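Local coordinates for 5-formaminoimidazole-4-carboxamide-1-(beta)-D-ribofuranosyl 5'-monophosphate synthetase (Methanocaldococcus jannaschii, PDB 2R7N), which catalyses the ATP- and formate-dependent, folate-independent formylation of AICAR to FAICAR in purine biosynthesis, at residues Leu268-Glu273 with Leu304-Phe309. Residues are numbered along the deposited sequence; the frame is centred on the assembly and turned at random.
Sequences LPQVFE and LELVVF. With ADP (adenosine-5'-diphosphate), chain D.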
ATOM      1  N   LEU A 268     -17.857  22.163   8.558  1.00 39.31           N
ATOM      2  CA  LEU A 268     -16.416  22.270   8.344  1.00 42.18           C
ATOM      3  C   LEU A 268     -15.969  23.698   8.029  1.00 38.68           C
ATOM      4  O   LEU A 268     -14.880  24.123   8.444  1.00 39.66           O
ATOM      5  CB  LEU A 268     -15.978  21.311   7.247  1.00 37.50           C
ATOM      6  CG  LEU A 268     -16.151  19.868   7.710  1.00 28.74           C
ATOM      7  CD1 LEU A 268     -15.955  18.913   6.525  1.00 27.21           C
ATOM      8  CD2 LEU A 268     -15.149  19.624   8.818  1.00 21.45           C
ATOM      9  N   PRO A 269     -16.787  24.434   7.261  1.00 28.14           N
ATOM     10  CA  PRO A 269     -16.487  25.842   7.056  1.00 28.05           C
ATOM     11  C   PRO A 269     -16.363  26.569   8.394  1.00 40.12           C
ATOM     12  O   PRO A 269     -15.456  27.396   8.579  1.00 42.13           O
ATOM     13  CB  PRO A 269     -17.692  26.348   6.257  1.00 27.76           C
ATOM     14  CG  PRO A 269     -18.226  25.138   5.552  1.00 26.11           C
ATOM     15  CD  PRO A 269     -17.953  23.980   6.482  1.00 26.19           C
ATOM     16  N   GLN A 270     -17.245  26.244   9.333  1.00 43.85           N
ATOM     17  CA  GLN A 270     -17.161  26.833  10.666  1.00 43.23           C
ATOM     18  C   GLN A 270     -15.898  26.335  11.349  1.00 40.35           C
ATOM     19  O   GLN A 270     -15.129  27.114  11.903  1.00 42.73           O
ATOM     20  CB  GLN A 270     -18.394  26.477  11.501  1.00 42.17           C
ATOM     21  CG  GLN A 270     -18.494  27.239  12.816  1.00 45.80           C
ATOM     22  CD  GLN A 270     -19.590  26.711  13.730  1.00 43.36           C
ATOM     23  OE1 GLN A 270     -19.559  26.934  14.943  1.00 37.78           O
ATOM     24  NE2 GLN A 270     -20.560  26.009  13.154  1.00 39.24           N
ATOM     25  N   VAL A 271     -15.692  25.024  11.287  1.00 37.65           N
ATOM     26  CA  VAL A 271     -14.545  24.379  11.920  1.00 41.32           C
ATOM     27  C   VAL A 271     -13.217  24.962  11.457  1.00 39.96           C
ATOM     28  O   VAL A 271     -12.313  25.181  12.264  1.00 39.63           O
ATOM     29  CB  VAL A 271     -14.546  22.861  11.643  1.00 39.48           C
ATOM     30  CG1 VAL A 271     -13.244  22.236  12.116  1.00 33.26           C
ATOM     31  CG2 VAL A 271     -15.737  22.208  12.323  1.00 28.46           C
ATOM     32  N   PHE A 272     -13.102  25.204  10.153  1.00 37.34           N
ATOM     33  CA  PHE A 272     -11.864  25.742   9.593  1.00 41.25           C
ATOM     34  C   PHE A 272     -11.681  27.204   9.963  1.00 36.94           C
ATOM     35  O   PHE A 272     -10.577  27.623  10.322  1.00 49.62           O
ATOM     36  CB  PHE A 272     -11.812  25.557   8.072  1.00 36.52           C
ATOM     37  CG  PHE A 272     -11.266  24.222   7.635  1.00 39.73           C
ATOM     38  CD1 PHE A 272     -12.110  23.236   7.150  1.00 44.25           C
ATOM     39  CD2 PHE A 272      -9.909  23.957   7.704  1.00 36.63           C
ATOM     40  CE1 PHE A 272     -11.616  22.010   6.747  1.00 42.26           C
ATOM     41  CE2 PHE A 272      -9.403  22.730   7.300  1.00 37.91           C
ATOM     42  CZ  PHE A 272     -10.255  21.756   6.819  1.00 41.56           C
ATOM     43  N   GLU A 273     -12.761  27.980   9.877  1.00 35.56           N
ATOM     44  CA  GLU A 273     -12.729  29.391  10.294  1.00 40.34           C
ATOM     45  C   GLU A 273     -12.246  29.536  11.732  1.00 40.96           C
ATOM     46  O   GLU A 273     -11.507  30.460  12.054  1.00 52.05           O
ATOM     47  CB  GLU A 273     -14.099  30.045  10.126  1.00 46.02           C
ATOM     48  CG  GLU A 273     -14.098  31.550  10.313  1.00 66.92           C
ATOM     49  CD  GLU A 273     -13.339  32.283   9.216  1.00 77.89           C
ATOM     50  OE1 GLU A 273     -13.528  31.939   8.030  1.00 80.13           O
ATOM     51  OE2 GLU A 273     -12.560  33.210   9.535  1.00 80.68           O
ATOM     52  N   LEU A 304     -26.264  24.508  15.991  1.00 49.56           N
ATOM     53  CA  LEU A 304     -25.099  24.148  15.185  1.00 45.11           C
ATOM     54  C   LEU A 304     -23.969  25.156  15.353  1.00 41.49           C
ATOM     55  O   LEU A 304     -23.258  25.465  14.403  1.00 43.94           O
ATOM     56  CB  LEU A 304     -25.487  23.986  13.712  1.00 32.07           C
ATOM     57  CG  LEU A 304     -26.528  22.891  13.439  1.00 36.56           C
ATOM     58  CD1 LEU A 304     -27.159  23.041  12.064  1.00 26.66           C
ATOM     59  CD2 LEU A 304     -25.937  21.506  13.605  1.00 28.48           C
ATOM     60  N   GLU A 305     -23.825  25.682  16.566  1.00 41.17           N
ATOM     61  CA  GLU A 305     -22.742  26.599  16.881  1.00 38.49           C
ATOM     62  C   GLU A 305     -21.783  25.854  17.753  1.00 35.90           C
ATOM     63  O   GLU A 305     -22.193  25.225  18.727  1.00 49.10           O
ATOM     64  CB  GLU A 305     -23.247  27.820  17.644  1.00 40.59           C
ATOM     65  CG  GLU A 305     -24.274  28.655  16.894  1.00 54.19           C
ATOM     66  CD  GLU A 305     -25.100  29.561  17.811  1.00 58.80           C
ATOM     67  OE1 GLU A 305     -24.809  29.654  19.033  1.00 55.88           O
ATOM     68  OE2 GLU A 305     -26.052  30.179  17.296  1.00 65.65           O
ATOM     69  N   LEU A 306     -20.504  25.912  17.406  1.00 33.66           N
ATOM     70  CA  LEU A 306     -19.487  25.217  18.174  1.00 32.45           C
ATOM     71  C   LEU A 306     -18.912  26.147  19.219  1.00 39.44           C
ATOM     72  O   LEU A 306     -18.398  27.218  18.905  1.00 44.37           O
ATOM     73  CB  LEU A 306     -18.363  24.712  17.262  1.00 44.57           C
ATOM     74  CG  LEU A 306     -18.622  23.518  16.339  1.00 43.34           C
ATOM     75  CD1 LEU A 306     -17.673  23.585  15.152  1.00 37.77           C
ATOM     76  CD2 LEU A 306     -18.457  22.208  17.108  1.00 29.82           C
ATOM     77  N   VAL A 307     -18.987  25.720  20.468  1.00 40.64           N
ATOM     78  CA  VAL A 307     -18.555  26.543  21.569  1.00 29.41           C
ATOM     79  C   VAL A 307     -17.328  25.902  22.192  1.00 31.75           C
ATOM     80  O   VAL A 307     -17.370  24.761  22.641  1.00 40.76           O
ATOM     81  CB  VAL A 307     -19.679  26.680  22.638  1.00 29.68           C
ATOM     82  CG1 VAL A 307     -19.187  27.503  23.834  1.00 26.76           C
ATOM     83  CG2 VAL A 307     -20.937  27.300  22.023  1.00 30.21           C
ATOM     84  N   VAL A 308     -16.237  26.646  22.236  1.00 27.37           N
ATOM     85  CA  VAL A 308     -14.969  26.107  22.702  1.00 38.83           C
ATOM     86  C   VAL A 308     -14.831  26.283  24.209  1.00 46.60           C
ATOM     87  O   VAL A 308     -14.758  27.405  24.713  1.00 46.95           O
ATOM     88  CB  VAL A 308     -13.798  26.824  22.001  1.00 34.76           C
ATOM     89  CG1 VAL A 308     -12.470  26.205  22.393  1.00 31.66           C
ATOM     90  CG2 VAL A 308     -14.006  26.810  20.494  1.00 32.41           C
ATOM     91  N   PHE A 309     -14.784  25.171  24.927  1.00 45.27           N
ATOM     92  CA  PHE A 309     -14.719  25.211  26.371  1.00 42.08           C
ATOM     93  C   PHE A 309     -13.298  24.955  26.846  1.00 48.83           C
ATOM     94  O   PHE A 309     -12.996  25.069  28.033  1.00 54.44           O
ATOM     95  CB  PHE A 309     -15.669  24.173  26.971  1.00 41.70           C
ATOM     96  CG  PHE A 309     -15.248  22.745  26.726  1.00 35.57           C
ATOM     97  CD1 PHE A 309     -14.244  22.166  27.485  1.00 31.08           C
ATOM     98  CD2 PHE A 309     -15.879  21.979  25.761  1.00 29.94           C
ATOM     99  CE1 PHE A 309     -13.857  20.860  27.274  1.00 34.89           C
ATOM    100  CE2 PHE A 309     -15.491  20.669  25.539  1.00 33.85           C
ATOM    101  CZ  PHE A 309     -14.478  20.109  26.294  1.00 31.24           C
TER
HETATM  102  PB  ADP D 400      -9.829  19.576  30.123  1.00 90.21           P
HETATM  103  O1B ADP D 400      -8.998  20.793  29.770  1.00 85.79           O
HETATM  104  O2B ADP D 400      -9.754  19.176  31.585  1.00 73.54           O
HETATM  105  O3B ADP D 400      -9.662  18.420  29.150  1.00 86.61           O
HETATM  106  PA  ADP D 400     -12.209  20.754  31.062  1.00 54.56           P
HETATM  107  O1A ADP D 400     -12.509  22.172  30.635  1.00 53.98           O
HETATM  108  O2A ADP D 400     -11.542  20.416  32.368  1.00 55.00           O
HETATM  109  O3A ADP D 400     -11.357  20.063  29.882  1.00 73.59           O
HETATM  110  O5' ADP D 400     -13.595  19.954  31.088  1.00 42.04           O
HETATM  111  C5' ADP D 400     -13.597  18.627  31.581  1.00 40.09           C
HETATM  112  C4' ADP D 400     -14.790  17.951  30.934  1.00 48.02           C
HETATM  113  O4' ADP D 400     -15.996  18.501  31.477  1.00 46.30           O
HETATM  114  C3' ADP D 400     -14.834  18.219  29.435  1.00 45.66           C
HETATM  115  O3' ADP D 400     -14.186  17.185  28.693  1.00 50.50           O
HETATM  116  C2' ADP D 400     -16.315  18.311  29.125  1.00 46.36           C
HETATM  117  O2' ADP D 400     -16.841  17.028  28.789  1.00 43.20           O
HETATM  118  C1' ADP D 400     -16.926  18.790  30.439  1.00 38.12           C
HETATM  119  N9  ADP D 400     -17.077  20.241  30.293  1.00 34.35           N
HETATM  120  C8  ADP D 400     -16.103  21.164  30.403  1.00 36.42           C
HETATM  121  N7  ADP D 400     -16.595  22.411  30.167  1.00 37.23           N
HETATM  122  C5  ADP D 400     -17.912  22.284  29.896  1.00 35.33           C
HETATM  123  C6  ADP D 400     -19.030  23.197  29.576  1.00 34.75           C
HETATM  124  N6  ADP D 400     -18.849  24.537  29.474  1.00 36.76           N
HETATM  125  N1  ADP D 400     -20.239  22.647  29.356  1.00 40.71           N
HETATM  126  C2  ADP D 400     -20.444  21.316  29.441  1.00 42.33           C
HETATM  127  N3  ADP D 400     -19.481  20.428  29.738  1.00 40.05           N
HETATM  128  C4  ADP D 400     -18.217  20.849  29.966  1.00 37.95           C
HETATM  129  O   HOH W   1     -18.542  28.525  16.620  1.00 37.82           O
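The side-chain amide of Gln270 grips the backbone of residues 304-306 with two hydrogen bonds. Leu306 N donates to Gln270 OE1 over 2.8 Å, nearly straight at 163°; its N-H points at a lone pair of OE1, within the plane of the Gln270 carbonyl. Gln270 NE2 donates to Leu304 O at 3.0 Å, and this acceptor lies close to the amide plane. Together the two bonds fix the flip of the amide. CG stands anti to the backbone N (chi1 -170°) and the chain runs on extended, which carries the amide from the helix to the loop and first strand residue of 304-306. A water donates to both Gln270 OE1 and Leu306 O. Replacing Gln270 by an alanine removes the amide, and Leu306 N and Leu304 O would probably lose these partners, and the water one of its acceptors.

The apolar part is small. Val271 CG2 meets Leu306 CD1 at 3.7 Å, and both side chains also pack on Ile263.

At the far end of 304-309, Phe309 lies against ADP, its CE1 3.5 Å from ADP C3'. The contact thus joins the start of helix 268-285 to strand 306-312, an outermost strand, within this chain, of the five-stranded antiparallel sheet in the ATP-grasp region, beside strand 292-300.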